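Local coordinates for ribonucleoside-diphosphate reductase subunit beta (Clostridium botulinum, PDB 6ZJK), which forms the iron-binding R2 subunit of a class I ribonucleotide reductase, which makes deoxyribonucleotides by reducing ribonucleoside diphosphates, at residues F70-L78 / I139-T150; S228-R236 / E329-L337. All coordinates share one frame; numbering follows the deposited sequence.

From the N terminus, the chain leaves helix 58-68 and runs through the loop 70-78, which lies along helix 124-151 in contact 1; that contact closes after 60 intervening, mostly helical residues. Contact 2 opens only later, on helix 225-255, and closes when the last modelled residues, 329-337, come back to it. The two are therefore in series, neither nested nor crossed. In space they adjoin: Trp71 of contact 1 stacks on Tyr233 of contact 2, and Ile147 packs on Ile230. Helix 225-255 thus has helix 124-151 and loop 70-78 as neighbours as well as the C-terminal segment, beside the iron site that takes ligands from both helices.

Contact 1: F70-L78 / I139-T150; sequences FWIPEEISL and IHAQSYSYILDT. With FE (Fe (III) ion), chain H; GOL (glycerol), chain F.
Beside the diiron site, the loop 70-78 lies over helix 124-151, whose Tyr146 ring is held between Glu74 and Leu78. Glu74 CG sits over one face, 3.8 Å from the centroid of the Tyr146 ring, and Leu78 CD1 covers the opposite face; both are CH-pi contacts. With CG anti to the backbone N (chi1 169°), Tyr146 reaches outward to the loop, and its OH donates to Ile76 O at 2.8 Å, the donor tilted 32° from the carbonyl plane. Pro73 settles on the helix two turns earlier, its CG 3.8 Å from Ile139 CG2. A water joins Glu74 N to Gln142 OE1, while a glycerol bridges the Glu74 carboxylate and the Gln142 amide: Gln142 NE2 donates almost straight to glycerol O1 (2.9 Å, 170°). Arg64 of the second subunit pairs with Glu74. Deeper in, the edge of Trp71 meets the edge of the His140 ring, CZ2 lying 4.0 Å from CD2. His140 ND1 binds iron at 2.4 Å, and Asp237 accepts hydrogen bonds from both His140 NE2 and Trp71 NE1. A ligand histidine linked through an aspartate to a tryptophan is characteristic of class I R2 proteins, ferritin-like in fold.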
# COMPACT_ATOMS: atom_id res chain seq x y z
N PHE A 70 -1.47 -12.03 7.31
CA PHE A 70 -0.34 -11.94 6.37
C PHE A 70 0.16 -13.32 5.94
O PHE A 70 0.31 -14.24 6.75
CB PHE A 70 0.80 -11.12 7.01
CG PHE A 70 2.07 -11.03 6.17
CD1 PHE A 70 2.17 -10.13 5.12
CD2 PHE A 70 3.17 -11.82 6.46
CE1 PHE A 70 3.35 -10.05 4.36
CE2 PHE A 70 4.35 -11.73 5.72
CZ PHE A 70 4.44 -10.85 4.66
N TRP A 71 0.42 -13.46 4.66
CA TRP A 71 0.91 -14.70 4.10
C TRP A 71 1.81 -14.41 2.89
O TRP A 71 1.75 -13.37 2.31
CB TRP A 71 -0.24 -15.64 3.73
CG TRP A 71 -1.15 -15.09 2.72
CD1 TRP A 71 -2.00 -14.09 2.87
CD2 TRP A 71 -1.25 -15.50 1.37
NE1 TRP A 71 -2.64 -13.83 1.72
CE2 TRP A 71 -2.19 -14.69 0.77
CE3 TRP A 71 -0.63 -16.47 0.60
CZ2 TRP A 71 -2.52 -14.81 -0.55
CZ3 TRP A 71 -0.96 -16.58 -0.69
CH2 TRP A 71 -1.90 -15.77 -1.26
N ILE A 72 2.66 -15.35 2.57
CA ILE A 72 3.59 -15.26 1.48
C ILE A 72 3.34 -16.42 0.56
O ILE A 72 3.55 -17.54 0.91
CB ILE A 72 5.06 -15.26 1.97
CG1 ILE A 72 5.30 -14.13 2.96
CG2 ILE A 72 5.99 -15.11 0.80
CD1 ILE A 72 6.70 -14.07 3.52
N PRO A 73 2.90 -16.13 -0.62
CA PRO A 73 2.52 -17.09 -1.64
C PRO A 73 3.55 -18.15 -1.91
O PRO A 73 3.27 -19.31 -1.87
CB PRO A 73 2.31 -16.25 -2.86
CG PRO A 73 2.07 -14.93 -2.36
CD PRO A 73 2.68 -14.77 -1.05
N GLU A 74 4.82 -17.77 -2.01
CA GLU A 74 5.92 -18.72 -2.26
C GLU A 74 6.25 -19.69 -1.17
O GLU A 74 6.93 -20.58 -1.38
CB GLU A 74 7.18 -18.02 -2.77
CG GLU A 74 7.02 -17.43 -4.15
CD GLU A 74 8.26 -16.75 -4.71
OE1 GLU A 74 9.29 -16.73 -4.03
OE2 GLU A 74 8.20 -16.24 -5.84
N GLU A 75 5.59 -19.53 -0.04
CA GLU A 75 5.80 -20.43 1.05
C GLU A 75 4.87 -21.65 0.96
O GLU A 75 4.93 -22.51 1.78
CB GLU A 75 5.63 -19.69 2.39
CG GLU A 75 6.92 -19.19 3.01
CD GLU A 75 6.75 -18.36 4.28
OE1 GLU A 75 7.72 -17.77 4.73
OE2 GLU A 75 5.68 -18.27 4.85
N ILE A 76 4.01 -21.71 -0.04
CA ILE A 76 3.11 -22.80 -0.23
C ILE A 76 3.62 -23.64 -1.37
O ILE A 76 3.69 -23.19 -2.45
CB ILE A 76 1.71 -22.29 -0.52
CG1 ILE A 76 1.14 -21.60 0.70
CG2 ILE A 76 0.82 -23.42 -0.92
CD1 ILE A 76 0.22 -20.50 0.34
N SER A 77 3.93 -24.88 -1.13
CA SER A 77 4.52 -25.68 -2.19
C SER A 77 3.47 -26.17 -3.19
O SER A 77 2.41 -26.66 -2.81
CB SER A 77 5.23 -26.89 -1.60
OG SER A 77 5.31 -27.91 -2.57
N LEU A 78 3.88 -26.13 -4.46
CA LEU A 78 3.07 -26.51 -5.61
C LEU A 78 3.50 -27.85 -6.19
O LEU A 78 3.14 -28.17 -7.33
CB LEU A 78 3.12 -25.42 -6.69
CG LEU A 78 2.43 -24.10 -6.34
CD1 LEU A 78 2.46 -23.10 -7.50
CD2 LEU A 78 0.98 -24.34 -5.87
N ILE A 139 -0.03 -8.62 -3.46
CA ILE A 139 0.35 -9.99 -3.13
C ILE A 139 -0.50 -11.00 -3.90
O ILE A 139 0.01 -12.05 -4.34
CB ILE A 139 0.30 -10.19 -1.61
CG1 ILE A 139 1.44 -9.37 -0.97
CG2 ILE A 139 0.44 -11.66 -1.23
CD1 ILE A 139 1.68 -9.72 0.48
N HIS A 140 -1.73 -10.66 -4.17
CA HIS A 140 -2.64 -11.53 -4.88
C HIS A 140 -2.18 -11.68 -6.30
O HIS A 140 -2.05 -12.73 -6.78
CB HIS A 140 -4.08 -11.03 -4.81
CG HIS A 140 -4.69 -11.12 -3.44
ND1 HIS A 140 -5.84 -10.45 -3.08
CD2 HIS A 140 -4.25 -11.73 -2.33
CE1 HIS A 140 -6.06 -10.68 -1.81
NE2 HIS A 140 -5.12 -11.45 -1.34
N ALA A 141 -1.90 -10.58 -6.91
CA ALA A 141 -1.46 -10.57 -8.29
C ALA A 141 -0.16 -11.36 -8.46
O ALA A 141 0.02 -12.07 -9.46
CB ALA A 141 -1.30 -9.13 -8.79
N GLN A 142 0.74 -11.31 -7.50
CA GLN A 142 1.99 -12.02 -7.56
C GLN A 142 1.85 -13.48 -7.40
O GLN A 142 2.59 -14.23 -7.95
CB GLN A 142 2.96 -11.52 -6.50
CG GLN A 142 4.36 -12.03 -6.64
CD GLN A 142 4.66 -13.10 -5.70
OE1 GLN A 142 4.18 -13.13 -4.63
NE2 GLN A 142 5.47 -13.98 -6.10
N SER A 143 0.91 -13.87 -6.57
CA SER A 143 0.52 -15.26 -6.39
C SER A 143 0.25 -15.95 -7.72
O SER A 143 0.40 -17.17 -7.82
CB SER A 143 -0.73 -15.38 -5.49
OG SER A 143 -1.92 -14.99 -6.17
N TYR A 144 -0.31 -15.20 -8.63
CA TYR A 144 -0.68 -15.72 -9.92
C TYR A 144 0.57 -15.94 -10.75
O TYR A 144 0.68 -16.90 -11.40
CB TYR A 144 -1.72 -14.86 -10.66
CG TYR A 144 -2.97 -14.51 -9.86
CD1 TYR A 144 -3.55 -15.43 -9.04
CD2 TYR A 144 -3.53 -13.28 -9.92
CE1 TYR A 144 -4.66 -15.13 -8.31
CE2 TYR A 144 -4.65 -12.97 -9.19
CZ TYR A 144 -5.20 -13.90 -8.39
OH TYR A 144 -6.26 -13.60 -7.66
N SER A 145 1.51 -15.01 -10.71
CA SER A 145 2.80 -15.20 -11.37
C SER A 145 3.52 -16.43 -10.82
O SER A 145 4.14 -17.18 -11.58
CB SER A 145 3.67 -13.95 -11.22
OG SER A 145 3.51 -13.07 -12.33
N TYR A 146 3.44 -16.61 -9.52
CA TYR A 146 4.05 -17.73 -8.88
C TYR A 146 3.43 -19.05 -9.32
O TYR A 146 4.13 -19.98 -9.53
CB TYR A 146 4.00 -17.62 -7.38
CG TYR A 146 4.37 -18.84 -6.62
CD1 TYR A 146 5.57 -19.42 -6.76
CD2 TYR A 146 3.53 -19.38 -5.72
CE1 TYR A 146 5.91 -20.52 -6.06
CE2 TYR A 146 3.86 -20.48 -5.00
CZ TYR A 146 5.05 -21.05 -5.19
OH TYR A 146 5.39 -22.14 -4.48
N ILE A 147 2.11 -19.13 -9.40
CA ILE A 147 1.45 -20.35 -9.88
C ILE A 147 1.89 -20.68 -11.31
O ILE A 147 2.30 -21.81 -11.61
CB ILE A 147 -0.09 -20.23 -9.79
CG1 ILE A 147 -0.54 -20.24 -8.32
CG2 ILE A 147 -0.78 -21.36 -10.59
CD1 ILE A 147 -2.01 -19.86 -8.10
N LEU A 148 1.80 -19.70 -12.21
CA LEU A 148 2.00 -19.96 -13.63
C LEU A 148 3.45 -20.28 -13.95
O LEU A 148 3.73 -21.10 -14.84
CB LEU A 148 1.50 -18.78 -14.47
CG LEU A 148 0.00 -18.50 -14.42
CD1 LEU A 148 -0.25 -17.32 -15.34
CD2 LEU A 148 -0.87 -19.75 -14.84
N ASP A 149 4.40 -19.61 -13.26
CA ASP A 149 5.81 -19.87 -13.49
C ASP A 149 6.23 -21.22 -12.93
O ASP A 149 7.22 -21.79 -13.40
CB ASP A 149 6.66 -18.75 -12.88
CG ASP A 149 8.11 -18.77 -13.37
OD1 ASP A 149 8.33 -18.71 -14.60
OD2 ASP A 149 9.02 -18.85 -12.52
N THR A 150 5.49 -21.75 -11.96
CA THR A 150 5.90 -23.00 -11.35
C THR A 150 5.28 -24.23 -12.01
O THR A 150 5.99 -25.21 -12.25
CB THR A 150 5.59 -22.99 -9.86
OG1 THR A 150 6.30 -21.91 -9.26
CG2 THR A 150 6.08 -24.28 -9.22
FE FE H . -7.58 -9.46 -4.32
C1 GOL F . 7.57 -12.44 -8.34
O1 GOL F . 6.78 -13.56 -8.64
C2 GOL F . 8.46 -12.78 -7.19
O2 GOL F . 9.01 -14.08 -7.29
C3 GOL F . 9.53 -11.76 -6.96
O3 GOL F . 10.14 -12.12 -5.74
O HOH W 1 5.45 -15.05 -2.66
O HOH W 2 6.34 -25.30 -5.33
O HOH W 3 -8.88 -9.45 -2.28

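Contact 2: S228-R236 / E329-L337; sequences STIFKYINR and EWIDGFSKL
Leu337, the last modelled residue, lays its two methyls against Tyr233, with CD1 over the centre of one face, 3.9 Å from the centroid of the Tyr233 ring. The same CD1 lies over a face of the Arg236 guanidinium, so one methyl touches two flat groups, while CD2 rests 3.9 Å from Lys232 CB. Lys232 carries the middle of the contact. Its chain is extended beyond CG and runs alongside the backbone of Phe334 to Lys336, bringing CG to 3.4 Å from Ser335 O. The ammonium end arrives over the face of the Phe334 ring, NZ lying 4.9 Å from the ring centroid in a long cation-pi contact, with Phe334 O 3.1 Å from the same NZ. Phe334 stands with CG anti to the backbone N (chi1 -168°), which turns its ring toward Lys232 and Ser228. At the edge of that ring, Ser228 OG approaches Phe334 CE1. A water donates to both Lys232 O and Ser335 O, linking the two backbones. Asn235 ND2 lies 3.7 Å from Ser335 CB.

Outside the two segments, Tyr216 is hydrogen-bonded to Asn235 ND2, and Arg236 NH2 makes a weak hydrogen bond to Asn69 O. The end of the short helix 330-334 and the tail after it lie against helix 225-255, with helix 190-220 touching Ser228, Asn235 and Ser335, and with helix 124-151 packed on Ile230 and Ile234.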
# COMPACT_ATOMS: atom_id res chain seq x y z
N SER A 228 -5.53 -24.44 -4.94
CA SER A 228 -6.73 -24.11 -4.20
C SER A 228 -6.36 -23.54 -2.83
O SER A 228 -6.97 -22.57 -2.38
CB SER A 228 -7.61 -25.36 -4.09
OG SER A 228 -8.53 -25.29 -3.02
N THR A 229 -5.32 -24.08 -2.18
CA THR A 229 -4.84 -23.51 -0.92
C THR A 229 -4.47 -22.04 -1.06
O THR A 229 -4.85 -21.21 -0.23
CB THR A 229 -3.67 -24.34 -0.38
OG1 THR A 229 -4.14 -25.67 -0.11
CG2 THR A 229 -3.14 -23.74 0.90
N ILE A 230 -3.74 -21.68 -2.12
CA ILE A 230 -3.49 -20.26 -2.37
C ILE A 230 -4.80 -19.48 -2.46
O ILE A 230 -4.93 -18.40 -1.87
CB ILE A 230 -2.63 -20.07 -3.64
CG1 ILE A 230 -1.20 -20.56 -3.37
CG2 ILE A 230 -2.60 -18.62 -4.07
CD1 ILE A 230 -0.27 -20.49 -4.62
N PHE A 231 -5.83 -20.02 -3.15
CA PHE A 231 -7.06 -19.26 -3.28
C PHE A 231 -7.83 -19.15 -1.96
O PHE A 231 -8.56 -18.18 -1.78
CB PHE A 231 -7.96 -19.83 -4.40
CG PHE A 231 -7.57 -19.30 -5.76
CD1 PHE A 231 -7.95 -18.01 -6.14
CD2 PHE A 231 -6.75 -20.04 -6.62
CE1 PHE A 231 -7.55 -17.47 -7.38
CE2 PHE A 231 -6.34 -19.52 -7.87
CZ PHE A 231 -6.74 -18.23 -8.24
N LYS A 232 -7.66 -20.09 -1.02
CA LYS A 232 -8.25 -19.92 0.30
C LYS A 232 -7.65 -18.72 1.02
O LYS A 232 -8.35 -18.01 1.76
CB LYS A 232 -8.07 -21.18 1.15
CG LYS A 232 -8.90 -22.37 0.70
CD LYS A 232 -8.54 -23.59 1.53
CE LYS A 232 -9.30 -24.81 1.09
NZ LYS A 232 -9.04 -25.99 1.98
N TYR A 233 -6.34 -18.48 0.85
CA TYR A 233 -5.74 -17.32 1.50
C TYR A 233 -6.25 -16.03 0.89
O TYR A 233 -6.55 -15.06 1.61
CB TYR A 233 -4.21 -17.39 1.41
CG TYR A 233 -3.59 -18.29 2.45
CD1 TYR A 233 -3.32 -17.80 3.73
CD2 TYR A 233 -3.29 -19.61 2.17
CE1 TYR A 233 -2.76 -18.61 4.70
CE2 TYR A 233 -2.72 -20.43 3.12
CZ TYR A 233 -2.45 -19.93 4.39
OH TYR A 233 -1.88 -20.74 5.34
N ILE A 234 -6.44 -16.04 -0.40
CA ILE A 234 -6.95 -14.89 -1.07
C ILE A 234 -8.39 -14.63 -0.63
O ILE A 234 -8.76 -13.54 -0.46
CB ILE A 234 -6.92 -15.07 -2.57
CG1 ILE A 234 -5.49 -15.32 -3.08
CG2 ILE A 234 -7.46 -13.88 -3.28
CD1 ILE A 234 -5.38 -15.19 -4.55
N ASN A 235 -9.16 -15.69 -0.50
CA ASN A 235 -10.56 -15.65 -0.08
C ASN A 235 -10.60 -14.99 1.31
O ASN A 235 -11.29 -14.11 1.48
CB ASN A 235 -11.14 -17.05 -0.04
CG ASN A 235 -12.66 -17.09 -0.10
OD1 ASN A 235 -13.35 -16.14 0.15
ND2 ASN A 235 -13.15 -18.22 -0.47
N ARG A 236 -9.80 -15.47 2.24
CA ARG A 236 -9.68 -14.88 3.54
C ARG A 236 -9.47 -13.36 3.50
O ARG A 236 -10.22 -12.64 4.09
CB ARG A 236 -8.65 -15.57 4.34
CG ARG A 236 -8.60 -15.11 5.76
CD ARG A 236 -7.64 -15.90 6.56
NE ARG A 236 -6.25 -15.62 6.26
CZ ARG A 236 -5.25 -16.15 6.90
NH1 ARG A 236 -5.47 -16.95 7.86
NH2 ARG A 236 -4.03 -15.89 6.59
N GLU A 329 -23.70 -25.51 -0.69
CA GLU A 329 -23.37 -25.29 0.72
C GLU A 329 -21.97 -25.79 1.09
O GLU A 329 -21.38 -25.28 2.06
CB GLU A 329 -24.44 -25.91 1.62
CG GLU A 329 -24.25 -25.46 3.04
CD GLU A 329 -25.55 -25.28 3.79
OE1 GLU A 329 -26.61 -25.14 3.13
OE2 GLU A 329 -25.50 -25.25 5.04
N TRP A 330 -21.48 -26.82 0.39
CA TRP A 330 -20.19 -27.41 0.73
C TRP A 330 -19.05 -26.40 0.65
O TRP A 330 -18.03 -26.60 1.31
CB TRP A 330 -19.89 -28.59 -0.19
CG TRP A 330 -19.75 -28.20 -1.64
CD1 TRP A 330 -20.74 -28.18 -2.59
CD2 TRP A 330 -18.55 -27.78 -2.31
NE1 TRP A 330 -20.23 -27.76 -3.80
CE2 TRP A 330 -18.89 -27.51 -3.66
CE3 TRP A 330 -17.23 -27.59 -1.90
CZ2 TRP A 330 -17.95 -27.07 -4.60
CZ3 TRP A 330 -16.28 -27.15 -2.85
CH2 TRP A 330 -16.66 -26.90 -4.17
N ILE A 331 -19.20 -25.33 -0.14
CA ILE A 331 -18.12 -24.36 -0.33
C ILE A 331 -17.72 -23.69 0.98
O ILE A 331 -16.54 -23.37 1.20
CB ILE A 331 -18.55 -23.31 -1.37
CG1 ILE A 331 -18.46 -23.87 -2.79
CG2 ILE A 331 -17.64 -22.10 -1.33
CD1 ILE A 331 -18.83 -22.84 -3.84
N ASP A 332 -18.69 -23.42 1.86
CA ASP A 332 -18.40 -22.63 3.05
C ASP A 332 -17.38 -23.33 3.95
O ASP A 332 -16.40 -22.71 4.38
CB ASP A 332 -19.69 -22.32 3.81
CG ASP A 332 -20.59 -21.39 3.04
OD1 ASP A 332 -20.17 -20.95 1.95
OD2 ASP A 332 -21.70 -21.07 3.53
N GLY A 333 -17.58 -24.62 4.20
CA GLY A 333 -16.61 -25.36 4.99
C GLY A 333 -15.32 -25.61 4.21
O GLY A 333 -14.23 -25.59 4.79
N PHE A 334 -15.43 -25.84 2.90
CA PHE A 334 -14.26 -26.17 2.09
C PHE A 334 -13.27 -25.01 2.03
O PHE A 334 -12.06 -25.21 2.09
CB PHE A 334 -14.70 -26.57 0.68
CG PHE A 334 -13.60 -27.20 -0.14
CD1 PHE A 334 -12.75 -26.41 -0.90
CD2 PHE A 334 -13.44 -28.58 -0.16
CE1 PHE A 334 -11.73 -26.99 -1.66
CE2 PHE A 334 -12.42 -29.16 -0.90
CZ PHE A 334 -11.58 -28.37 -1.67
N SER A 335 -13.77 -23.77 1.92
CA SER A 335 -12.92 -22.60 1.75
C SER A 335 -12.14 -22.22 3.01
O SER A 335 -11.26 -21.35 2.93
CB SER A 335 -13.78 -21.42 1.30
OG SER A 335 -14.65 -21.00 2.36
N LYS A 336 -12.42 -22.85 4.15
CA LYS A 336 -11.79 -22.47 5.41
C LYS A 336 -10.40 -23.08 5.55
O LYS A 336 -10.09 -24.11 4.96
CB LYS A 336 -12.66 -22.90 6.59
CG LYS A 336 -13.48 -21.79 7.18
CD LYS A 336 -14.30 -21.05 6.13
CE LYS A 336 -15.25 -20.03 6.76
NZ LYS A 336 -16.16 -19.45 5.73
N LEU A 337 -9.55 -22.39 6.31
CA LEU A 337 -8.20 -22.88 6.58
C LEU A 337 -8.14 -23.65 7.90
O LEU A 337 -7.64 -24.78 7.94
CB LEU A 337 -7.21 -21.72 6.60
CG LEU A 337 -6.97 -21.12 5.22
CD1 LEU A 337 -6.43 -19.71 5.30
CD2 LEU A 337 -6.05 -22.02 4.39
O HOH W 4 -10.54 -18.92 3.21